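Local coordinates for protein PrgB (Enterococcus faecalis, PDB 6EVU) that promotes cell aggregation, biofilm formation and conjugation by binding and compacting DNA, the present chain being its adhesin domain, at residues F51-A54 with T55-N58; K74-G77 with G78-T81; S252-K255 with N256-D260; H264-A267 with Y268-S271. All coordinates share one frame; numbering follows the deposited sequence.

Interaction 1: F51-A54 with T55-N58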
loop_
_atom_site.group_PDB
_atom_site.type_symbol
_atom_site.label_atom_id
_atom_site.label_comp_id
_atom_site.label_asym_id
_atom_site.label_seq_id
_atom_site.Cartn_x
_atom_site.Cartn_y
_atom_site.Cartn_z
ATOM N N PHE A 51 6.915 19.383 -4.661
ATOM C CA PHE A 51 7.401 19.029 -3.321
ATOM C C PHE A 51 6.681 19.845 -2.267
ATOM O O PHE A 51 6.339 21.011 -2.501
ATOM C CB PHE A 51 8.910 19.263 -3.181
ATOM C CG PHE A 51 9.728 18.347 -4.037
ATOM C CD1 PHE A 51 10.198 18.790 -5.274
ATOM C CD2 PHE A 51 9.976 17.026 -3.649
ATOM C CE1 PHE A 51 10.923 17.949 -6.084
ATOM C CE2 PHE A 51 10.728 16.172 -4.467
ATOM C CZ PHE A 51 11.189 16.623 -5.676
ATOM N N ILE A 52 6.410 19.219 -1.117
ATOM C CA ILE A 52 5.855 19.895 0.060
ATOM C C ILE A 52 6.994 20.185 1.015
ATOM O O ILE A 52 7.717 19.271 1.435
ATOM C CB ILE A 52 4.782 19.050 0.737
ATOM C CG1 ILE A 52 3.673 18.761 -0.278
ATOM C CG2 ILE A 52 4.266 19.755 2.009
ATOM C CD1 ILE A 52 2.686 17.611 0.179
ATOM N N LYS A 53 7.181 21.449 1.342
ATOM C CA LYS A 53 8.161 21.797 2.370
ATOM C C LYS A 53 7.837 21.097 3.688
ATOM O O LYS A 53 6.688 21.112 4.145
ATOM C CB LYS A 53 8.182 23.319 2.631
ATOM C CG LYS A 53 8.332 24.194 1.444
ATOM C CD LYS A 53 8.129 25.639 1.895
ATOM C CE LYS A 53 9.348 26.449 1.619
ATOM N NZ LYS A 53 8.979 27.891 1.698
ATOM N N ALA A 54 8.871 20.498 4.298
ATOM C CA ALA A 54 8.741 19.878 5.609
ATOM C C ALA A 54 8.099 20.824 6.609
ATOM O O ALA A 54 7.267 20.400 7.420
ATOM C CB ALA A 54 10.124 19.424 6.112
ATOM N N THR A 55 8.449 22.127 6.553
ATOM C CA THR A 55 7.867 23.053 7.523
ATOM C C THR A 55 6.364 23.245 7.308
ATOM O O THR A 55 5.653 23.555 8.263
ATOM C CB THR A 55 8.607 24.391 7.507
ATOM O OG1 THR A 55 8.570 24.969 6.198
ATOM C CG2 THR A 55 10.050 24.136 7.841
ATOM N N ASP A 56 5.863 23.053 6.074
ATOM C CA ASP A 56 4.420 23.045 5.841
ATOM C C ASP A 56 3.838 21.693 6.211
ATOM O O ASP A 56 2.775 21.600 6.841
ATOM C CB ASP A 56 4.107 23.373 4.386
ATOM C CG ASP A 56 4.456 24.816 4.027
ATOM O OD1 ASP A 56 4.308 25.734 4.894
ATOM O OD2 ASP A 56 4.909 25.050 2.878
ATOM N N PHE A 57 4.541 20.630 5.850
ATOM C CA PHE A 57 4.019 19.312 6.142
ATOM C C PHE A 57 3.901 19.060 7.641
ATOM O O PHE A 57 2.987 18.360 8.096
ATOM C CB PHE A 57 4.920 18.256 5.494
ATOM C CG PHE A 57 4.504 16.866 5.849
ATOM C CD1 PHE A 57 3.390 16.284 5.244
ATOM C CD2 PHE A 57 5.177 16.158 6.856
ATOM C CE1 PHE A 57 2.971 15.008 5.628
ATOM C CE2 PHE A 57 4.756 14.872 7.218
ATOM C CZ PHE A 57 3.632 14.327 6.625
ATOM N N ASN A 58 4.833 19.591 8.438
ATOM C CA ASN A 58 4.855 19.239 9.846
ATOM C C ASN A 58 3.841 20.017 10.685
ATOM O O ASN A 58 3.686 19.709 11.872
ATOM C CB ASN A 58 6.273 19.426 10.403
ATOM C CG ASN A 58 7.158 18.272 10.039
ATOM O OD1 ASN A 58 6.693 17.141 9.959
ATOM N ND2 ASN A 58 8.438 18.539 9.812
HETATM O O HOH W 1 5.065 23.393 0.516
#

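Interaction 2: K74-G77 with G78-T81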
loop_
_atom_site.group_PDB
_atom_site.type_symbol
_atom_site.label_atom_id
_atom_site.label_comp_id
_atom_site.label_asym_id
_atom_site.label_seq_id
_atom_site.Cartn_x
_atom_site.Cartn_y
_atom_site.Cartn_z
ATOM N N LYS A 74 -4.542 16.625 5.819
ATOM C CA LYS A 74 -4.798 18.019 5.586
ATOM C C LYS A 74 -4.702 18.223 4.074
ATOM O O LYS A 74 -4.052 17.469 3.379
ATOM C CB LYS A 74 -3.887 18.941 6.384
ATOM C CG LYS A 74 -2.409 18.848 6.109
ATOM C CD LYS A 74 -1.662 19.945 6.852
ATOM C CE LYS A 74 -0.163 19.699 6.879
ATOM N NZ LYS A 74 0.185 18.681 7.882
ATOM N N ASP A 75 -5.375 19.240 3.579
ATOM C CA ASP A 75 -5.399 19.495 2.143
ATOM C C ASP A 75 -4.219 20.397 1.822
ATOM O O ASP A 75 -4.184 21.550 2.268
ATOM C CB ASP A 75 -6.722 20.163 1.779
ATOM C CG ASP A 75 -6.930 20.259 0.286
ATOM O OD1 ASP A 75 -5.971 20.199 -0.478
ATOM O OD2 ASP A 75 -8.095 20.365 -0.124
ATOM N N MET A 76 -3.256 19.883 1.065
ATOM C CA MET A 76 -2.084 20.681 0.694
ATOM C C MET A 76 -2.134 21.145 -0.755
ATOM O O MET A 76 -1.108 21.581 -1.282
ATOM C CB MET A 76 -0.809 19.887 0.951
ATOM C CG MET A 76 -0.664 19.529 2.403
ATOM S SD MET A 76 -0.550 20.931 3.504
ATOM C CE MET A 76 1.195 21.392 3.439
ATOM N N GLY A 77 -3.281 21.006 -1.424
ATOM C CA GLY A 77 -3.405 21.558 -2.767
ATOM C C GLY A 77 -3.082 23.038 -2.727
ATOM O O GLY A 77 -3.634 23.760 -1.904
ATOM N N GLY A 78 -2.137 23.486 -3.539
ATOM C CA GLY A 78 -1.720 24.877 -3.472
ATOM C C GLY A 78 -0.805 25.219 -2.312
ATOM O O GLY A 78 -0.458 26.398 -2.143
ATOM N N LYS A 79 -0.379 24.240 -1.516
ATOM C CA LYS A 79 0.627 24.436 -0.478
ATOM C C LYS A 79 1.834 23.529 -0.743
ATOM O O LYS A 79 2.389 22.907 0.181
ATOM C CB LYS A 79 0.043 24.157 0.911
ATOM C CG LYS A 79 -1.008 25.210 1.435
ATOM C CD LYS A 79 -2.276 24.533 1.969
ATOM C CE LYS A 79 -3.345 24.505 0.851
ATOM N NZ LYS A 79 -4.716 23.909 1.081
ATOM N N ALA A 80 2.211 23.364 -2.012
ATOM C CA ALA A 80 3.317 22.485 -2.381
ATOM C C ALA A 80 4.329 23.317 -3.141
ATOM O O ALA A 80 4.465 23.201 -4.359
ATOM C CB ALA A 80 2.825 21.297 -3.208
ATOM N N THR A 81 5.088 24.084 -2.398
ATOM C CA THR A 81 6.087 24.986 -2.968
ATOM C C THR A 81 7.514 24.653 -2.524
ATOM O O THR A 81 8.395 25.529 -2.507
ATOM C CB THR A 81 5.733 26.413 -2.594
ATOM O OG1 THR A 81 5.743 26.508 -1.162
ATOM C CG2 THR A 81 4.342 26.732 -3.080
#

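Interaction 3: S252-K255 with N256-D260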
loop_
_atom_site.group_PDB
_atom_site.type_symbol
_atom_site.label_atom_id
_atom_site.label_comp_id
_atom_site.label_asym_id
_atom_site.label_seq_id
_atom_site.Cartn_x
_atom_site.Cartn_y
_atom_site.Cartn_z
ATOM N N SER A 252 -16.288 -11.417 14.271
ATOM C CA SER A 252 -15.129 -12.097 14.833
ATOM C C SER A 252 -14.725 -11.530 16.186
ATOM O O SER A 252 -13.975 -12.189 16.917
ATOM C CB SER A 252 -13.933 -12.018 13.867
ATOM O OG SER A 252 -13.177 -10.841 14.088
ATOM N N GLY A 253 -15.220 -10.347 16.541
ATOM C CA GLY A 253 -14.784 -9.647 17.741
ATOM C C GLY A 253 -13.324 -9.224 17.811
ATOM O O GLY A 253 -12.863 -8.793 18.878
ATOM N N LEU A 254 -12.587 -9.329 16.696
ATOM C CA LEU A 254 -11.153 -9.064 16.684
ATOM C C LEU A 254 -10.870 -7.572 16.830
ATOM O O LEU A 254 -11.668 -6.720 16.419
ATOM C CB LEU A 254 -10.521 -9.555 15.381
ATOM C CG LEU A 254 -10.029 -10.991 15.303
ATOM C CD1 LEU A 254 -9.715 -11.270 13.864
ATOM C CD2 LEU A 254 -8.825 -11.210 16.196
ATOM N N LYS A 255 -9.714 -7.267 17.426
ATOM C CA LYS A 255 -9.199 -5.910 17.559
ATOM C C LYS A 255 -7.861 -5.779 16.832
ATOM O O LYS A 255 -7.150 -6.764 16.601
ATOM C CB LYS A 255 -9.043 -5.504 19.028
ATOM C CG LYS A 255 -10.249 -4.753 19.576
ATOM C CD LYS A 255 -10.712 -5.330 20.871
ATOM C CE LYS A 255 -9.823 -4.873 22.008
ATOM N NZ LYS A 255 -9.984 -5.755 23.207
ATOM N N ASN A 256 -7.528 -4.540 16.443
ATOM C CA ASN A 256 -6.308 -4.330 15.681
ATOM C C ASN A 256 -5.092 -4.920 16.370
ATOM O O ASN A 256 -4.226 -5.501 15.708
ATOM C CB ASN A 256 -6.090 -2.837 15.442
ATOM C CG ASN A 256 -5.069 -2.577 14.355
ATOM O OD1 ASN A 256 -3.876 -2.439 14.619
ATOM N ND2 ASN A 256 -5.521 -2.611 13.126
ATOM N N SER A 257 -4.996 -4.761 17.695
ATOM C CA SER A 257 -3.859 -5.319 18.422
ATOM C C SER A 257 -3.820 -6.849 18.366
ATOM O O SER A 257 -2.770 -7.428 18.654
ATOM C CB SER A 257 -3.865 -4.824 19.877
ATOM O OG SER A 257 -5.045 -5.206 20.582
ATOM N N ASP A 258 -4.905 -7.518 17.957
ATOM C CA ASP A 258 -4.898 -8.979 17.895
ATOM C C ASP A 258 -4.194 -9.547 16.671
ATOM O O ASP A 258 -4.011 -10.768 16.619
ATOM C CB ASP A 258 -6.319 -9.557 17.895
ATOM C CG ASP A 258 -7.046 -9.353 19.181
ATOM O OD1 ASP A 258 -6.458 -9.571 20.268
ATOM O OD2 ASP A 258 -8.246 -9.023 19.092
ATOM N N TRP A 259 -3.833 -8.725 15.672
ATOM C CA TRP A 259 -3.262 -9.260 14.434
ATOM C C TRP A 259 -2.378 -8.254 13.687
ATOM O O TRP A 259 -1.397 -8.654 13.057
ATOM C CB TRP A 259 -4.404 -9.735 13.511
ATOM C CG TRP A 259 -5.291 -8.621 13.098
ATOM C CD1 TRP A 259 -6.373 -8.122 13.760
ATOM C CD2 TRP A 259 -5.130 -7.816 11.930
ATOM N NE1 TRP A 259 -6.912 -7.055 13.056
ATOM C CE2 TRP A 259 -6.158 -6.856 11.929
ATOM C CE3 TRP A 259 -4.228 -7.842 10.878
ATOM C CZ2 TRP A 259 -6.290 -5.894 10.919
ATOM C CZ3 TRP A 259 -4.346 -6.859 9.858
ATOM C CH2 TRP A 259 -5.378 -5.918 9.893
ATOM N N ASP A 260 -2.714 -6.957 13.751
ATOM C CA ASP A 260 -2.155 -5.949 12.827
ATOM C C ASP A 260 -0.828 -5.434 13.377
ATOM O O ASP A 260 -0.700 -4.342 13.929
ATOM C CB ASP A 260 -3.136 -4.816 12.592
ATOM C CG ASP A 260 -2.705 -3.906 11.420
ATOM O OD1 ASP A 260 -1.658 -4.203 10.773
ATOM O OD2 ASP A 260 -3.433 -2.925 11.145
#

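Interaction 4: H264-A267 with Y268-S271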
loop_
_atom_site.group_PDB
_atom_site.type_symbol
_atom_site.label_atom_id
_atom_site.label_comp_id
_atom_site.label_asym_id
_atom_site.label_seq_id
_atom_site.Cartn_x
_atom_site.Cartn_y
_atom_site.Cartn_z
ATOM N N HIS A 264 3.267 -10.613 13.258
ATOM C CA HIS A 264 2.293 -11.257 14.133
ATOM C C HIS A 264 1.884 -12.595 13.537
ATOM O O HIS A 264 1.785 -12.732 12.310
ATOM C CB HIS A 264 1.068 -10.359 14.326
ATOM C CG HIS A 264 0.230 -10.720 15.520
ATOM N ND1 HIS A 264 -0.541 -11.860 15.573
ATOM C CD2 HIS A 264 -0.003 -10.056 16.676
ATOM C CE1 HIS A 264 -1.201 -11.891 16.717
ATOM N NE2 HIS A 264 -0.883 -10.813 17.411
ATOM N N LYS A 265 1.688 -13.595 14.413
ATOM C CA LYS A 265 1.181 -14.883 13.954
ATOM C C LYS A 265 -0.152 -14.733 13.235
ATOM O O LYS A 265 -0.481 -15.544 12.366
ATOM C CB LYS A 265 1.061 -15.870 15.126
ATOM C CG LYS A 265 -0.168 -15.716 16.033
ATOM C CD LYS A 265 -0.560 -17.013 16.735
ATOM C CE LYS A 265 -1.744 -16.801 17.679
ATOM N NZ LYS A 265 -2.567 -18.031 17.863
ATOM N N ASN A 266 -0.913 -13.690 13.548
ATOM C CA ASN A 266 -2.226 -13.478 12.967
ATOM C C ASN A 266 -2.207 -12.422 11.866
ATOM O O ASN A 266 -3.273 -11.954 11.448
ATOM C CB ASN A 266 -3.215 -13.080 14.057
ATOM C CG ASN A 266 -3.576 -14.230 14.968
ATOM O OD1 ASN A 266 -3.282 -15.404 14.680
ATOM N ND2 ASN A 266 -4.229 -13.906 16.079
ATOM N N ALA A 267 -1.019 -12.045 11.387
ATOM C CA ALA A 267 -0.931 -10.939 10.446
ATOM C C ALA A 267 -1.554 -11.297 9.115
ATOM O O ALA A 267 -1.966 -10.407 8.362
ATOM C CB ALA A 267 0.534 -10.524 10.259
ATOM N N TYR A 268 -1.620 -12.587 8.811
ATOM C CA TYR A 268 -2.341 -13.039 7.632
ATOM C C TYR A 268 -3.803 -12.636 7.659
ATOM O O TYR A 268 -4.441 -12.640 6.599
ATOM C CB TYR A 268 -2.210 -14.569 7.493
ATOM C CG TYR A 268 -3.024 -15.448 8.447
ATOM C CD1 TYR A 268 -2.610 -15.701 9.747
ATOM C CD2 TYR A 268 -4.201 -16.055 8.014
ATOM C CE1 TYR A 268 -3.362 -16.547 10.595
ATOM C CE2 TYR A 268 -4.944 -16.863 8.832
ATOM C CZ TYR A 268 -4.531 -17.114 10.127
ATOM O OH TYR A 268 -5.310 -17.944 10.931
ATOM N N PHE A 269 -4.363 -12.337 8.848
ATOM C CA PHE A 269 -5.764 -11.921 8.923
ATOM C C PHE A 269 -6.035 -10.780 7.957
ATOM O O PHE A 269 -7.137 -10.663 7.410
ATOM C CB PHE A 269 -6.145 -11.469 10.340
ATOM C CG PHE A 269 -6.329 -12.601 11.333
ATOM C CD1 PHE A 269 -6.124 -13.922 10.965
ATOM C CD2 PHE A 269 -6.712 -12.329 12.634
ATOM C CE1 PHE A 269 -6.311 -14.974 11.901
ATOM C CE2 PHE A 269 -6.896 -13.359 13.560
ATOM C CZ PHE A 269 -6.690 -14.678 13.190
ATOM N N GLY A 270 -5.042 -9.928 7.735
ATOM C CA GLY A 270 -5.256 -8.813 6.830
ATOM C C GLY A 270 -4.372 -8.804 5.602
ATOM O O GLY A 270 -4.005 -7.720 5.126
ATOM N N SER A 271 -4.101 -9.968 5.006
ATOM C CA SER A 271 -3.170 -10.050 3.887
ATOM C C SER A 271 -3.750 -10.795 2.695
ATOM O O SER A 271 -4.750 -11.538 2.781
ATOM C CB SER A 271 -1.857 -10.703 4.299
ATOM O OG SER A 271 -1.352 -10.065 5.449
#

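Interaction 1: F51-A54 with T55-N58
Two backbone carbonyls, those of Lys53 and Ala54, accept the amides of Phe57 and Asn58, four residues on. Phe57 N donates to Lys53 O at 2.8 Å. Asn58 N donates to Ala54 O, also at 2.8 Å. A second donor to Lys53 O, Asp56 N, makes only a weak bond.

A polar bridge runs over the start of the helix. A water lies 3.0 Å from Lys53 N, whose proton it accepts, and donates to Asp56 OD2 at 2.9 Å, so the carboxylate reaches the N-cap amide through one solvent molecule. The aspartate CG stands beside its own backbone N (chi1 -68°), which turns OD2 back over the Lys53 side chain; OD2 comes within 3.4 Å of Lys53 CD. The charged ends do not meet, Lys53 NZ staying 5.1 Å from Asp56 OD2, so the opposite charges act at most at a distance.

Apolar packing is supplied by Ile52, whose CG2 branch reaches Phe57 CB at 3.8 Å as the two buried side chains cross obliquely. The Phe57 ring continues into the interior, against Val89, Val148 and Leu72, and Lys74 makes a cation-pi contact with it. Asn58 OD1 is taken by Lys71 NZ.

The arrangement is that of a helix N-terminus, with Lys53 at the N-cap, where the chain passes from strand 50-51 into the short helix 54-57 of this antigen I/II family adhesin domain.

Interaction 2: K74-G77 with G78-T81
A lysine side chain folding back onto the main chain a few residues earlier is the odd feature here: Lys79 NZ donates to Asp75 O at 2.7 Å, with the ammonium group 48° above the carbonyl plane. The lysine chain is bent at both chi2 (131°) and chi3 (-96°), which lays its CD over the peptide that follows Asp75, 3.6 Å from Asp75 O. The aspartate carboxylate, by contrast, is not the partner of the ammonium group, since Asp75 OD1 is 4.2 Å from Lys79 NZ.

Beneath this bridge the backbone makes a type II beta turn from Met76 to Lys79, closed by Lys79 N to Met76 O at 2.8 Å. Gly78, third in the turn, takes the positive phi that a type II turn favours for glycine. An Asx turn overlaps its start: Gly77 N donates to Asp75 OD1 at 3.0 Å, and the same oxygen also bonds to Ser142 OG, which ties the carboxylate to a neighbouring loop.

Met76 crosses Lys79 at about a right angle and places its CE 3.9 Å from Lys79 CB. The buried methionine packs further against Ile52 and against Leu103 of strand 99-104.

Interaction 3: S252-K255 with N256-D260
Trp259 meets Lys255 through its pyrrole side, CD1 lying 3.2 Å from Lys255 O in an oblique approach. One face of the indole carries Asn256 O and, 3.4 Å above the plane, Asp260 CB, both offset toward the rim. The indole NE1 donates to Ile245 O outside the two segments. In Trp259 the CG lies between its own backbone N and carbonyl carbon (chi1 63°), which swings the ring back over the preceding turn.

That turn belongs to the long loop between strands 239-240 and 272-276. Residues 256-258 have helical backbone angles without the regular bonds, and an ST turn precedes them, Leu254 N donating to Ser252 OG at 3.1 Å. Asp258 grips Lys255 twice: its N donates to Lys255 O at 2.7 Å, and its OD2 accepts from Lys255 N at 2.8 Å. The oxygen is met on its anti side, 26° out of the carboxylate plane. Reciprocal bonds of this kind, one through backbone and one through side chain, fix the rotation of the aspartate.

Leu254 adds apolar cover, reaching over Asp258 with CD2 3.4 Å from Asp258 CB, and also touches Phe269. Asn256 is held further on: ND2 bonds to Asp246 OD1 and to Asp260, while Asp260 OD1 is taken by Ser199 OG. A tris molecule, probably from the crystallisation liquor, is hydrogen-bonded to Asp260 OD2. That same oxygen receives Asn256 ND2 at 2.9 Å on its anti lone pair, with the acceptor tilted 15° from the amide plane.

Interaction 4: H264-A267 with Y268-S271
Tyr268 opens the second segment by turning its ring edge to Lys265, with CD1 3.4 Å from Lys265 O and near the ring plane. Its CG sits between the backbone N and the carbonyl carbon (chi1 75°), which carries the ring back beside the type I beta turn from His264 to Ala267. That turn is pinned from within by Asn266 N donating to His264 ND1 at 2.8 Å, almost in the imidazole plane.

Phe269 follows with a stacked contact. Its N donates to Asn266 O at 2.8 Å, and its ring lies alongside the Asn266 side chain, both pointing the same way. The amide and ring planes are only 13° apart and stacked, with Asn266 CG 3.6 Å from Phe269 CZ, while Asn266 CB makes a CH-pi contact 3.8 Å from the ring centroid. The amide is held from beyond the stack too, as Asn266 ND2 donates to Asp258 O.

Gly270 N then bonds to Ala267 O at 3.2 Å, continuing the 3-10 turn. Ser271 completes the segment: its OG donates to the same carbonyl at 3.0 Å, coming from the opposite face of the carbonyl plane to Gly270 N. A further partner of that hydroxyl is Asn309 ND2.

Ala267, itself buried, thus has its O met by two donors, one on each face of its plane, and the amide-on-ring stack together with the external bond fixes how the Asn266 amide is turned, just ahead of strand 272-276.

How the interactions relate
From the N terminus, interaction 1 closes the step from strand 50-51 into helix 54-57, and interaction 2 closes a turn in the loop that follows helix 68-72. The four lie in series, none nested in or crossing another. The first two touch: Lys74 NZ reaches Phe57 O, and Met76 CE packs on Asp56 CB, joining helix 54-57 to the loop after helix 68-72, beside the six-stranded sheet. Interactions 3 and 4 fold successive parts of the loop before strand 272-276, and meet where Asn266 ND2 approaches Asp258 O. The pairs stand well apart, with interactions 1 and 4 having centres about 34 Å apart on opposite sides of the chain's centre.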